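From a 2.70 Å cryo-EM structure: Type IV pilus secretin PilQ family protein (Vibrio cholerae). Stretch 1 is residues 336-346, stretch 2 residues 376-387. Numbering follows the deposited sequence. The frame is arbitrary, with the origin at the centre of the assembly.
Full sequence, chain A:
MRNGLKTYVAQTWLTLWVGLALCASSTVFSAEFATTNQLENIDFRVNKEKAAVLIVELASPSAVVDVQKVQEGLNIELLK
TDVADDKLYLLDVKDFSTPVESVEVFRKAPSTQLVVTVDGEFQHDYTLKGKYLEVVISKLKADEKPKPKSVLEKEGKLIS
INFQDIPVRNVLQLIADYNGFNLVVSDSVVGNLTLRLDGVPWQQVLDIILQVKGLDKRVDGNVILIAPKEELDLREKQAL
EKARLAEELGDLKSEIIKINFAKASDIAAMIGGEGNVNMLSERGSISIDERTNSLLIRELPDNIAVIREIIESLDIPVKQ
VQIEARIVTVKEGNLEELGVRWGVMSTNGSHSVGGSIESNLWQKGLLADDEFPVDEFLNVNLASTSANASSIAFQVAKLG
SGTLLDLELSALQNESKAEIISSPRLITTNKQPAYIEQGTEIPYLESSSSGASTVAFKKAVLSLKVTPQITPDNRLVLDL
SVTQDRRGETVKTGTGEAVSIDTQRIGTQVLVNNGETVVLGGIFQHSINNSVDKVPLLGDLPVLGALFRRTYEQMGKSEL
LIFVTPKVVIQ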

# COMPACT_ATOMS: atom_id res chain seq x y z
N GLU A 336 40.43 -1.86 52.71
CA GLU A 336 40.52 -1.87 54.17
C GLU A 336 39.46 -0.98 54.81
O GLU A 336 39.23 0.14 54.38
CB GLU A 336 41.89 -1.42 54.62
CG GLU A 336 42.09 -1.47 56.09
CD GLU A 336 43.48 -1.05 56.48
OE1 GLU A 336 44.26 -0.69 55.58
OE2 GLU A 336 43.80 -1.08 57.69
N GLU A 337 38.85 -1.49 55.88
CA GLU A 337 37.80 -0.76 56.59
C GLU A 337 37.84 -0.96 58.11
O GLU A 337 38.03 -2.07 58.59
CB GLU A 337 36.43 -1.16 56.05
CG GLU A 337 35.29 -0.27 56.52
CD GLU A 337 33.96 -0.70 55.95
OE1 GLU A 337 33.86 -1.85 55.46
OE2 GLU A 337 33.00 0.10 55.99
N LEU A 338 37.64 0.13 58.85
CA LEU A 338 37.63 0.12 60.31
C LEU A 338 36.38 0.80 60.85
O LEU A 338 35.98 1.86 60.37
CB LEU A 338 38.85 0.85 60.87
CG LEU A 338 40.26 0.31 60.65
CD1 LEU A 338 41.28 1.27 61.18
CD2 LEU A 338 40.46 -1.04 61.28
N GLY A 339 35.76 0.22 61.88
CA GLY A 339 34.53 0.79 62.40
C GLY A 339 34.35 0.53 63.88
O GLY A 339 34.93 -0.41 64.43
N VAL A 340 33.52 1.35 64.52
CA VAL A 340 33.34 1.33 65.96
C VAL A 340 31.88 1.56 66.34
O VAL A 340 31.18 2.38 65.75
CB VAL A 340 34.24 2.38 66.66
CG1 VAL A 340 33.96 2.43 68.13
CG2 VAL A 340 35.69 2.05 66.45
N ARG A 341 31.44 0.85 67.37
CA ARG A 341 30.05 0.92 67.81
C ARG A 341 30.04 0.93 69.33
O ARG A 341 30.39 -0.08 69.94
CB ARG A 341 29.28 -0.27 67.26
CG ARG A 341 27.90 0.03 66.76
CD ARG A 341 27.49 -0.99 65.72
NE ARG A 341 27.60 -2.35 66.22
CZ ARG A 341 26.56 -3.16 66.40
NH1 ARG A 341 25.34 -2.74 66.13
NH2 ARG A 341 26.75 -4.39 66.85
N TRP A 342 29.65 2.03 69.96
CA TRP A 342 29.61 2.02 71.42
C TRP A 342 28.43 2.79 71.97
O TRP A 342 27.85 3.65 71.30
CB TRP A 342 30.91 2.55 72.05
CG TRP A 342 31.24 3.97 71.80
CD1 TRP A 342 32.12 4.45 70.89
CD2 TRP A 342 30.74 5.11 72.51
NE1 TRP A 342 32.19 5.81 70.97
CE2 TRP A 342 31.35 6.24 71.96
CE3 TRP A 342 29.82 5.28 73.55
CZ2 TRP A 342 31.08 7.54 72.41
CZ3 TRP A 342 29.55 6.56 74.00
CH2 TRP A 342 30.17 7.67 73.42
N GLY A 343 28.09 2.47 73.22
CA GLY A 343 26.94 3.06 73.87
C GLY A 343 27.07 3.08 75.37
O GLY A 343 27.83 2.29 75.96
N VAL A 344 26.32 3.97 76.01
CA VAL A 344 26.32 4.12 77.46
C VAL A 344 24.88 4.28 77.94
O VAL A 344 23.99 4.63 77.17
CB VAL A 344 27.18 5.31 77.93
CG1 VAL A 344 27.05 5.50 79.42
CG2 VAL A 344 28.62 5.11 77.55
N MET A 345 24.67 4.00 79.22
CA MET A 345 23.33 4.10 79.79
C MET A 345 23.46 4.20 81.30
O MET A 345 23.93 3.25 81.93
CB MET A 345 22.50 2.89 79.39
CG MET A 345 21.08 2.91 79.85
SD MET A 345 20.17 1.49 79.23
CE MET A 345 19.85 1.99 77.54
N SER A 346 23.06 5.32 81.88
CA SER A 346 23.28 5.48 83.31
C SER A 346 22.14 6.27 83.93
O SER A 346 21.49 7.08 83.28
CB SER A 346 24.61 6.18 83.59
OG SER A 346 24.61 7.49 83.07
N GLU A 376 17.99 2.46 69.82
CA GLU A 376 18.01 3.70 70.58
C GLU A 376 19.09 3.70 71.64
O GLU A 376 19.41 4.76 72.19
CB GLU A 376 16.65 3.94 71.22
CG GLU A 376 15.48 3.45 70.40
CD GLU A 376 15.35 4.16 69.07
OE1 GLU A 376 15.90 5.27 68.92
OE2 GLU A 376 14.70 3.60 68.16
N PHE A 377 19.66 2.54 71.95
CA PHE A 377 20.67 2.46 73.00
C PHE A 377 21.98 3.10 72.58
O PHE A 377 22.59 3.83 73.37
CB PHE A 377 20.88 0.99 73.38
CG PHE A 377 22.10 0.74 74.22
CD1 PHE A 377 22.18 1.24 75.51
CD2 PHE A 377 23.15 0.00 73.74
CE1 PHE A 377 23.29 1.01 76.28
CE2 PHE A 377 24.26 -0.22 74.51
CZ PHE A 377 24.33 0.28 75.79
N LEU A 378 22.41 2.89 71.34
CA LEU A 378 23.78 3.19 70.94
C LEU A 378 24.02 4.68 70.78
O LEU A 378 23.18 5.40 70.23
CB LEU A 378 24.12 2.45 69.65
CG LEU A 378 24.14 0.92 69.71
CD1 LEU A 378 24.35 0.32 68.34
CD2 LEU A 378 25.21 0.42 70.66
N ASN A 379 25.16 5.15 71.27
CA ASN A 379 25.57 6.54 71.08
C ASN A 379 26.24 6.73 69.73
O ASN A 379 25.83 7.58 68.94
CB ASN A 379 26.53 6.96 72.20
CG ASN A 379 25.81 7.49 73.41
OD1 ASN A 379 26.05 8.60 73.85
ND2 ASN A 379 24.92 6.69 73.96
N VAL A 380 27.29 5.97 69.47
CA VAL A 380 28.05 6.06 68.24
C VAL A 380 27.89 4.75 67.49
O VAL A 380 28.19 3.68 68.03
CB VAL A 380 29.53 6.36 68.51
CG1 VAL A 380 30.34 6.25 67.25
CG2 VAL A 380 29.67 7.73 69.12
N ASN A 381 27.41 4.83 66.25
CA ASN A 381 27.07 3.66 65.44
C ASN A 381 27.74 3.77 64.08
O ASN A 381 27.12 4.19 63.11
CB ASN A 381 25.55 3.56 65.31
CG ASN A 381 25.10 2.25 64.75
OD1 ASN A 381 25.73 1.22 64.96
ND2 ASN A 381 23.99 2.27 64.03
N LEU A 382 29.00 3.35 63.99
CA LEU A 382 29.81 3.48 62.79
C LEU A 382 30.49 2.16 62.47
O LEU A 382 31.70 2.07 62.32
CB LEU A 382 30.84 4.60 62.96
CG LEU A 382 30.23 5.98 63.18
CD1 LEU A 382 31.30 7.01 63.40
CD2 LEU A 382 29.35 6.37 62.02
N ALA A 383 29.69 1.09 62.42
CA ALA A 383 30.23 -0.24 62.22
C ALA A 383 30.73 -0.43 60.79
O ALA A 383 30.15 0.09 59.84
CB ALA A 383 29.17 -1.29 62.53
N SER A 384 31.81 -1.20 60.66
CA SER A 384 32.31 -1.59 59.35
C SER A 384 31.27 -2.42 58.62
O SER A 384 30.89 -3.50 59.07
CB SER A 384 33.61 -2.38 59.50
OG SER A 384 33.85 -3.17 58.36
N THR A 385 30.81 -1.91 57.48
CA THR A 385 29.70 -2.48 56.74
C THR A 385 30.23 -3.38 55.63
O THR A 385 30.58 -2.91 54.55
CB THR A 385 28.81 -1.38 56.17
OG1 THR A 385 29.59 -0.55 55.30
CG2 THR A 385 28.22 -0.54 57.28
N SER A 386 30.29 -4.68 55.91
CA SER A 386 30.75 -5.68 54.95
C SER A 386 30.20 -7.02 55.41
O SER A 386 29.54 -7.12 56.44
CB SER A 386 32.27 -5.71 54.85
OG SER A 386 32.79 -4.43 54.53
N ALA A 387 30.49 -8.06 54.63
CA ALA A 387 30.04 -9.40 54.97
C ALA A 387 31.12 -10.26 55.60
O ALA A 387 30.80 -11.30 56.19
CB ALA A 387 29.50 -10.11 53.72

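Residues 336-346 form one continuous strand, and residues 380-382 pair with its middle as a short antiparallel partner, the two axes approaching to 4.9 Å. Two residue pairs carry the backbone ladder. Val 340 and Leu 382 exchange hydrogen bonds in both directions, Val 340 N to Leu 382 O at 2.9 Å and Leu 382 N to Val 340 O at 3.0 Å. Trp 342 and Val 380 do the same, Trp 342 N to Val 380 O at 2.9 Å and Val 380 N to Trp 342 O at 3.0 Å. Between them lies the non-hydrogen-bonded pair Arg 341 and Asn 381, where Arg 341 CA sits 3.3 Å from Val 380 O in a CA-H...O contact.

Trp 342 has the largest area covered by the opposing stretch. Its indole lies against its own bridge partner: Val 380 CB is 3.9 Å from the centroid of the five-membered ring, over its face, a CH-pi contact, while Val 380 CG2 reaches Trp 342 CZ2 at 3.6 Å. The ring also extends to Asn 379, whose CB is 3.5 Å from Trp 342 CZ3.

Arg 341, on the other face of the sheet with Asn 381, packs along its length: CG and NH1 each lie 3.9 Å from Leu 378 CD1, and CD lies 3.6 Å from Ala 383 CB. Its NH2 is hydrogen-bonded elsewhere in the structure.

Beyond the ladder, contacts continue at both ends. Phe 377 turns its ring edge to Met 345, with Phe 377 CD1 3.2 Å from Met 345 CE; nearby, Gly 343 has no side chain, and a CB there would sit tightly against Phe 377 CE2. At the other end, the Glu 337 carboxylate accepts two weak hydrogen bonds, from Ser 384 OG to OE1 (3.2 Å) and from Thr 385 N to OE2 (3.3 Å).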